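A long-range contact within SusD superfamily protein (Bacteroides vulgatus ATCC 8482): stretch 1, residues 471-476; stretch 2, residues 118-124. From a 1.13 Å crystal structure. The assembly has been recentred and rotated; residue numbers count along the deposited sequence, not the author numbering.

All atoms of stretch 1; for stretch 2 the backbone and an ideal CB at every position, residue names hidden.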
# COMPACT_ATOMS: atom_id res chain seq x y z
N LEU A 471 -3.04 18.11 -6.28
CA LEU A 471 -3.14 16.67 -6.15
C LEU A 471 -1.76 16.00 -6.16
O LEU A 471 -1.63 14.90 -5.59
CB LEU A 471 -3.98 16.07 -7.26
CG LEU A 471 -5.42 16.59 -7.29
CD1 LEU A 471 -6.22 15.82 -8.35
CD2 LEU A 471 -6.09 16.41 -5.92
N LEU A 472 -0.78 16.63 -6.78
CA LEU A 472 0.62 16.16 -6.73
C LEU A 472 1.24 16.63 -5.39
O LEU A 472 0.55 17.16 -4.54
CB LEU A 472 1.35 16.67 -7.98
CG LEU A 472 0.76 16.21 -9.32
CD1 LEU A 472 1.53 16.93 -10.46
CD2 LEU A 472 0.86 14.70 -9.45
N TRP A 473 2.55 16.39 -5.26
CA TRP A 473 3.31 16.77 -4.10
C TRP A 473 4.29 17.87 -4.48
O TRP A 473 4.77 17.90 -5.61
CB TRP A 473 4.10 15.57 -3.58
CG TRP A 473 3.25 14.46 -2.96
CD1 TRP A 473 2.33 13.69 -3.61
CD2 TRP A 473 3.31 13.95 -1.62
NE1 TRP A 473 1.76 12.80 -2.75
CE2 TRP A 473 2.35 12.93 -1.52
CE3 TRP A 473 4.05 14.28 -0.49
CZ2 TRP A 473 2.16 12.18 -0.36
CZ3 TRP A 473 3.85 13.55 0.67
CH2 TRP A 473 2.90 12.52 0.73
N PRO A 474 4.59 18.77 -3.55
CA PRO A 474 5.58 19.82 -3.81
C PRO A 474 7.00 19.27 -3.79
O PRO A 474 7.24 18.16 -3.30
CB PRO A 474 5.34 20.79 -2.67
CG PRO A 474 4.91 19.90 -1.50
CD PRO A 474 4.09 18.80 -2.16
N ILE A 475 7.92 20.06 -4.29
CA ILE A 475 9.35 19.79 -4.27
C ILE A 475 10.04 20.72 -3.28
O ILE A 475 9.81 21.92 -3.29
CB ILE A 475 9.98 19.96 -5.69
CG1 ILE A 475 9.23 19.14 -6.75
CG2 ILE A 475 11.48 19.60 -5.64
CD1 ILE A 475 9.60 19.52 -8.17
N ASP A 476 10.86 20.15 -2.40
CA ASP A 476 11.56 20.96 -1.37
C ASP A 476 12.65 21.82 -1.98
O ASP A 476 13.21 21.52 -3.06
CB ASP A 476 12.13 20.07 -0.31
CG ASP A 476 13.16 19.12 -0.85
OD1 ASP A 476 12.80 18.21 -1.61
OD2 ASP A 476 14.36 19.34 -0.57
N UNK A 118 6.51 7.83 -8.77
CA UNK A 118 6.89 9.21 -9.11
C UNK A 118 5.83 9.91 -9.97
O UNK A 118 5.48 11.05 -9.73
CB UNK A 118 8.23 9.21 -9.85
N UNK A 119 5.31 9.19 -10.97
CA UNK A 119 4.27 9.76 -11.86
C UNK A 119 3.04 10.18 -11.07
O UNK A 119 2.54 11.28 -11.22
CB UNK A 119 3.87 8.75 -12.94
N UNK A 120 2.54 9.29 -10.20
CA UNK A 120 1.32 9.55 -9.46
C UNK A 120 1.49 10.61 -8.39
O UNK A 120 0.53 11.26 -7.99
CB UNK A 120 0.82 8.25 -8.82
N UNK A 121 2.72 10.77 -7.93
CA UNK A 121 3.01 11.65 -6.78
C UNK A 121 3.53 13.02 -7.21
O UNK A 121 3.05 14.03 -6.73
CB UNK A 121 4.03 10.99 -5.86
N UNK A 122 4.54 13.06 -8.08
CA UNK A 122 5.15 14.29 -8.58
C UNK A 122 4.81 14.69 -10.03
O UNK A 122 4.96 15.85 -10.36
CB UNK A 122 6.67 14.15 -8.46
N UNK A 123 4.31 13.75 -10.84
CA UNK A 123 3.84 14.08 -12.20
C UNK A 123 4.97 14.06 -13.19
O UNK A 123 5.48 13.00 -13.58
CB UNK A 123 3.16 15.45 -12.23
N UNK A 124 5.36 15.25 -13.67
CA UNK A 124 6.48 15.43 -14.59
C UNK A 124 7.78 15.26 -13.80
O UNK A 124 7.97 15.96 -12.83
CB UNK A 124 6.42 16.80 -15.27

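Stretch 2 is the last part of a helix and the residues that follow it, and stretch 1, with no regular helix or strand, packs against it. At positions 118 and 119 the ideal CB has no atom of stretch 1 within 5.5 Å, so this contact sets no preference beyond what a helix tolerates. Both are leucines, Leu 118 and Leu 119.

Position 120 directs its CA-to-CB bond away from stretch 1, and almost any helix-compatible side chain could stand there. The residue is Arg 120, which contributes through its backbone: its O lies 3.8 Å from Leu 472 CD2, and a water donates to both this O (2.9 Å) and Leu 471 O (2.7 Å).

Position 121 comes closest to the backbone of stretch 1, its CA 5.1 Å from that of Leu 472. Its carbonyl O accepts a hydrogen bond from Trp 473 N at 2.8 Å, a link available to any residue type. The CB points sideways, 3.9 Å from Trp 473 CD1, beside an indole whose NE1 offers a donor. A small residue would suit, apolar or polar, the latter able to address that donor directly or through water. Ser 121 is found, with chi1 in the m well; a water bridges its OG and Trp 473 NE1, 2.9 Å from each atom.

At position 122 the CA-to-CB bond points away, yet the CB is only 5.1 Å from Trp 473 O, so a long side chain could turn back along stretch 1. There it would meet the apolar CB of Trp 473, the flank of Ile 475 and the carbonyl of Pro 474. A large apolar group would fit, and one carrying a donor would gain more. Trp 122 combines both features. Its NE1 donates to Pro 474 O (3.0 Å, 158°), at the ring edge, while Trp 473 CB sits over one face, 3.9 Å from the centroid of the five-membered ring. Ile 475 CG1 approaches Trp 122 CD1 to 4.0 Å, and the two indoles meet obliquely, their planes at 44°.

Position 123 has phi 86° and psi -109°, and positive phi by itself favours glycine. The ideal CB would point toward stretch 1 and lie 2.8 Å from Leu 472 CD1, a clash. Both arguments select Gly 123, which leaves room for the leucine; its N is 3.8 Å from Leu 472 CD2.

Position 124 follows in the loop; its CA-to-CB bond points sideways and no atom of stretch 1 lies within 5.5 Å of the ideal CB, so many residues would do. It is Asp 124, whose OD1 is hydrogen-bonded elsewhere in the structure.

Stretch 2, residues 118-124: LLRSWGD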
# COMPACT_ATOMS: atom_id res chain seq x y z
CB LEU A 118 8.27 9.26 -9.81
CG LEU A 118 9.49 8.85 -8.96
CD1 LEU A 118 10.75 8.78 -9.81
CD2 LEU A 118 9.66 9.84 -7.82
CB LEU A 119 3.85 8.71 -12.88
CG LEU A 119 2.72 9.14 -13.79
CD1 LEU A 119 3.10 10.27 -14.74
CD2 LEU A 119 2.17 7.94 -14.55
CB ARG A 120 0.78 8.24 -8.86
CG ARG A 120 0.31 7.23 -9.90
CD ARG A 120 -0.21 5.97 -9.24
NE ARG A 120 0.90 5.20 -8.69
CZ ARG A 120 0.72 4.09 -7.98
NH1 ARG A 120 -0.49 3.67 -7.70
NH2 ARG A 120 1.78 3.45 -7.50
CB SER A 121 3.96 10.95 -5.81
OG SER A 121 3.32 9.78 -5.30
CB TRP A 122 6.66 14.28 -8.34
CG TRP A 122 7.03 14.54 -6.90
CD1 TRP A 122 7.11 15.80 -6.31
CD2 TRP A 122 7.29 13.59 -5.84
NE1 TRP A 122 7.44 15.67 -5.00
CE2 TRP A 122 7.51 14.34 -4.67
CE3 TRP A 122 7.34 12.21 -5.77
CZ2 TRP A 122 7.82 13.71 -3.46
CZ3 TRP A 122 7.63 11.61 -4.56
CH2 TRP A 122 7.85 12.36 -3.44
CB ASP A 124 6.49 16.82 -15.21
CG ASP A 124 5.27 17.19 -16.03
OD1 ASP A 124 4.36 16.39 -16.24
OD2 ASP A 124 5.31 18.33 -16.54
O HOH W 1 -0.92 12.29 -5.75
O HOH W 2 0.93 10.28 -3.81
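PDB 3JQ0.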